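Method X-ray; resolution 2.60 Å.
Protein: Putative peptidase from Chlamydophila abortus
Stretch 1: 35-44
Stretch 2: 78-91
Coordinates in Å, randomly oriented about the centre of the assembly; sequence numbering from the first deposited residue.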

# COMPACT_ATOMS: atom_id res chain seq x y z
N ALA A 35 -4.40 24.37 24.25
CA ALA A 35 -3.56 24.93 23.18
C ALA A 35 -3.98 24.50 21.77
O ALA A 35 -4.07 25.33 20.87
CB ALA A 35 -2.10 24.56 23.41
N TRP A 36 -4.22 23.20 21.61
CA TRP A 36 -4.79 22.65 20.38
C TRP A 36 -6.05 23.39 20.00
O TRP A 36 -6.24 23.79 18.85
CB TRP A 36 -5.15 21.16 20.56
CG TRP A 36 -5.76 20.60 19.30
CD1 TRP A 36 -5.08 20.04 18.26
CD2 TRP A 36 -7.14 20.58 18.93
NE1 TRP A 36 -5.95 19.68 17.27
CE2 TRP A 36 -7.22 19.99 17.65
CE3 TRP A 36 -8.32 20.98 19.56
CZ2 TRP A 36 -8.44 19.80 16.99
CZ3 TRP A 36 -9.53 20.80 18.88
CH2 TRP A 36 -9.58 20.22 17.62
N LYS A 37 -6.93 23.54 20.98
CA LYS A 37 -8.19 24.21 20.78
C LYS A 37 -7.92 25.67 20.48
O LYS A 37 -8.52 26.25 19.57
CB LYS A 37 -9.06 24.07 22.02
CG LYS A 37 -10.37 24.82 21.93
CD LYS A 37 -11.20 24.40 20.72
CE LYS A 37 -12.65 24.88 20.86
NZ LYS A 37 -13.34 24.89 19.55
N ALA A 38 -7.00 26.25 21.24
CA ALA A 38 -6.57 27.63 21.04
C ALA A 38 -6.13 27.84 19.58
O ALA A 38 -6.63 28.73 18.88
CB ALA A 38 -5.43 27.96 22.01
N ASP A 39 -5.21 26.99 19.12
CA ASP A 39 -4.76 27.03 17.75
C ASP A 39 -5.90 26.84 16.73
O ASP A 39 -6.03 27.64 15.81
CB ASP A 39 -3.68 25.97 17.53
CG ASP A 39 -2.50 26.50 16.75
OD1 ASP A 39 -2.07 27.64 17.04
OD2 ASP A 39 -2.01 25.78 15.84
N LEU A 40 -6.71 25.79 16.89
CA LEU A 40 -7.86 25.57 16.00
C LEU A 40 -8.65 26.85 15.85
O LEU A 40 -9.20 27.16 14.79
CB LEU A 40 -8.79 24.48 16.55
CG LEU A 40 -10.02 24.15 15.68
CD1 LEU A 40 -9.69 23.15 14.57
CD2 LEU A 40 -11.21 23.64 16.51
N ASP A 41 -8.69 27.61 16.95
CA ASP A 41 -9.42 28.86 17.00
C ASP A 41 -8.88 29.94 16.04
O ASP A 41 -9.68 30.57 15.33
CB ASP A 41 -9.51 29.38 18.45
CG ASP A 41 -10.53 28.61 19.31
OD1 ASP A 41 -11.33 27.82 18.75
OD2 ASP A 41 -10.54 28.79 20.55
N SER A 42 -7.55 30.14 16.01
CA SER A 42 -6.93 31.20 15.17
C SER A 42 -7.62 31.34 13.83
O SER A 42 -7.69 32.43 13.26
CB SER A 42 -5.44 30.94 14.89
OG SER A 42 -4.93 29.82 15.59
N PHE A 43 -8.12 30.22 13.31
CA PHE A 43 -8.73 30.22 12.00
C PHE A 43 -10.02 31.05 11.94
O PHE A 43 -10.33 31.64 10.89
CB PHE A 43 -8.95 28.79 11.51
CG PHE A 43 -7.71 28.14 11.01
CD1 PHE A 43 -7.08 28.62 9.88
CD2 PHE A 43 -7.14 27.07 11.68
CE1 PHE A 43 -5.92 28.04 9.41
CE2 PHE A 43 -5.99 26.48 11.21
CZ PHE A 43 -5.37 26.97 10.08
N GLY A 44 -10.74 31.12 13.05
CA GLY A 44 -12.05 31.78 13.06
C GLY A 44 -12.92 31.21 11.95
O GLY A 44 -13.02 31.79 10.87
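Stretch 2, residues 78-91: SIERKLNKLYVYAH

Stretch 2 is helical throughout, from Ser78 to His91, with i-to-i+4 backbone hydrogen bonds such as Leu86 N to Lys82 O at 3.0 Å. It runs largely antiparallel to the helix that begins stretch 1: the N-to-C directions make an angle of 147° (signed crossing angle -147°), and the axes approach to 10.6 Å. The register follows this direction, since Trp36 CA lies 6.8 Å from Leu86 CA while Phe43 CA lies 9.5 Å from Ile79 CA.

Trp36, with chi1 t, points toward stretch 2 and donates from NE1 to Leu86 O at 3.0 Å; the N-H...O angle of 169° makes this bond nearly linear. Leu86 CD2 covers one face of the indole, 3.9 Å from the five-membered ring centroid, and Ala90 CB lies 3.8 Å from Trp36 CZ2. At Asp39, OD1 forms a salt bridge with Lys82 NZ at 3.2 Å, although the hydrogen bond within it is weak. Leu40 points its CA-to-CB bond away, yet its backbone N comes within 3.8 Å of Leu86 CD2. Ser42 OG accepts a second hydrogen bond from Lys82 NZ at 3.1 Å. Phe43 then packs CE2 against Leu83 CD2 at 3.4 Å and, at the ring edge, against Leu86 CD1 at 3.7 Å.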

# COMPACT_ATOMS: atom_id res chain seq x y z
N SER A 78 1.30 26.88 3.85
CA SER A 78 1.48 27.31 5.22
C SER A 78 0.26 26.90 6.04
O SER A 78 0.40 26.37 7.14
CB SER A 78 1.64 28.83 5.25
OG SER A 78 2.31 29.21 6.43
N ILE A 79 -0.92 27.17 5.49
CA ILE A 79 -2.19 26.81 6.08
C ILE A 79 -2.29 25.30 6.20
O ILE A 79 -2.49 24.75 7.30
CB ILE A 79 -3.36 27.35 5.22
CG1 ILE A 79 -3.52 28.86 5.42
CG2 ILE A 79 -4.67 26.63 5.56
CD1 ILE A 79 -4.36 29.52 4.37
N GLU A 80 -2.11 24.64 5.06
CA GLU A 80 -2.17 23.19 4.96
C GLU A 80 -1.30 22.57 6.03
O GLU A 80 -1.66 21.57 6.65
CB GLU A 80 -1.71 22.73 3.58
CG GLU A 80 -1.64 21.24 3.40
CD GLU A 80 -1.12 20.83 2.03
OE1 GLU A 80 -1.18 21.65 1.08
OE2 GLU A 80 -0.64 19.68 1.89
N ARG A 81 -0.16 23.19 6.27
CA ARG A 81 0.77 22.62 7.21
C ARG A 81 0.17 22.65 8.62
O ARG A 81 0.31 21.67 9.38
CB ARG A 81 2.07 23.38 7.14
CG ARG A 81 3.13 22.91 8.08
CD ARG A 81 4.39 23.65 7.76
NE ARG A 81 5.38 23.48 8.80
CZ ARG A 81 6.65 23.85 8.66
NH1 ARG A 81 7.05 24.39 7.51
NH2 ARG A 81 7.50 23.67 9.65
N LYS A 82 -0.51 23.75 8.95
CA LYS A 82 -1.10 23.97 10.28
C LYS A 82 -2.30 23.03 10.46
O LYS A 82 -2.40 22.36 11.48
CB LYS A 82 -1.54 25.43 10.43
CG LYS A 82 -1.77 25.94 11.86
CD LYS A 82 -2.85 27.05 11.86
CE LYS A 82 -2.39 28.40 12.47
NZ LYS A 82 -2.57 28.54 13.96
N LEU A 83 -3.18 22.98 9.46
CA LEU A 83 -4.27 22.01 9.42
C LEU A 83 -3.81 20.58 9.70
O LEU A 83 -4.44 19.88 10.50
CB LEU A 83 -4.99 22.05 8.07
CG LEU A 83 -5.67 23.39 7.84
CD1 LEU A 83 -6.64 23.35 6.70
CD2 LEU A 83 -6.37 23.85 9.09
N ASN A 84 -2.72 20.15 9.06
CA ASN A 84 -2.20 18.79 9.25
C ASN A 84 -1.71 18.57 10.67
O ASN A 84 -1.93 17.51 11.25
CB ASN A 84 -1.07 18.49 8.27
CG ASN A 84 -1.55 18.36 6.83
OD1 ASN A 84 -2.74 18.54 6.55
ND2 ASN A 84 -0.63 18.07 5.92
N LYS A 85 -1.01 19.55 11.22
CA LYS A 85 -0.55 19.48 12.59
C LYS A 85 -1.77 19.28 13.51
O LYS A 85 -1.77 18.43 14.39
CB LYS A 85 0.18 20.78 12.92
CG LYS A 85 0.85 20.89 14.27
CD LYS A 85 1.66 22.19 14.30
CE LYS A 85 2.02 22.64 15.71
NZ LYS A 85 3.13 21.84 16.34
N LEU A 86 -2.83 20.05 13.28
CA LEU A 86 -4.00 19.97 14.13
C LEU A 86 -4.71 18.66 13.88
O LEU A 86 -5.27 18.05 14.80
CB LEU A 86 -4.98 21.09 13.80
CG LEU A 86 -4.60 22.51 14.20
CD1 LEU A 86 -5.48 23.48 13.39
CD2 LEU A 86 -4.73 22.71 15.71
N TYR A 87 -4.69 18.20 12.64
CA TYR A 87 -5.35 16.96 12.35
C TYR A 87 -4.69 15.80 13.10
O TYR A 87 -5.34 15.02 13.79
CB TYR A 87 -5.31 16.67 10.88
CG TYR A 87 -6.11 15.45 10.55
CD1 TYR A 87 -7.48 15.56 10.24
CD2 TYR A 87 -5.53 14.18 10.59
CE1 TYR A 87 -8.23 14.44 9.94
CE2 TYR A 87 -6.27 13.05 10.29
CZ TYR A 87 -7.63 13.19 9.97
OH TYR A 87 -8.37 12.08 9.69
N VAL A 88 -3.39 15.70 12.93
CA VAL A 88 -2.64 14.62 13.45
C VAL A 88 -2.85 14.58 14.95
O VAL A 88 -3.09 13.51 15.52
CB VAL A 88 -1.15 14.80 13.08
CG1 VAL A 88 -0.25 13.96 13.97
CG2 VAL A 88 -0.95 14.44 11.59
N TYR A 89 -2.80 15.74 15.58
CA TYR A 89 -2.97 15.80 17.04
C TYR A 89 -4.34 15.27 17.47
O TYR A 89 -4.43 14.49 18.41
CB TYR A 89 -2.81 17.22 17.55
CG TYR A 89 -3.00 17.30 19.03
CD1 TYR A 89 -1.92 17.16 19.88
CD2 TYR A 89 -4.27 17.50 19.59
CE1 TYR A 89 -2.07 17.22 21.23
CE2 TYR A 89 -4.43 17.55 20.96
CZ TYR A 89 -3.32 17.41 21.78
OH TYR A 89 -3.42 17.47 23.15
N ALA A 90 -5.41 15.72 16.81
CA ALA A 90 -6.77 15.28 17.13
C ALA A 90 -6.96 13.77 16.86
O ALA A 90 -7.50 13.03 17.70
CB ALA A 90 -7.77 16.09 16.35
N HIS A 91 -6.51 13.32 15.69
CA HIS A 91 -6.64 11.92 15.28
C HIS A 91 -5.87 10.97 16.21
O HIS A 91 -6.36 9.90 16.57
CB HIS A 91 -6.21 11.78 13.81
CG HIS A 91 -5.89 10.38 13.40
ND1 HIS A 91 -4.60 9.89 13.34
CD2 HIS A 91 -6.70 9.36 13.01
CE1 HIS A 91 -4.63 8.63 12.95
NE2 HIS A 91 -5.89 8.28 12.74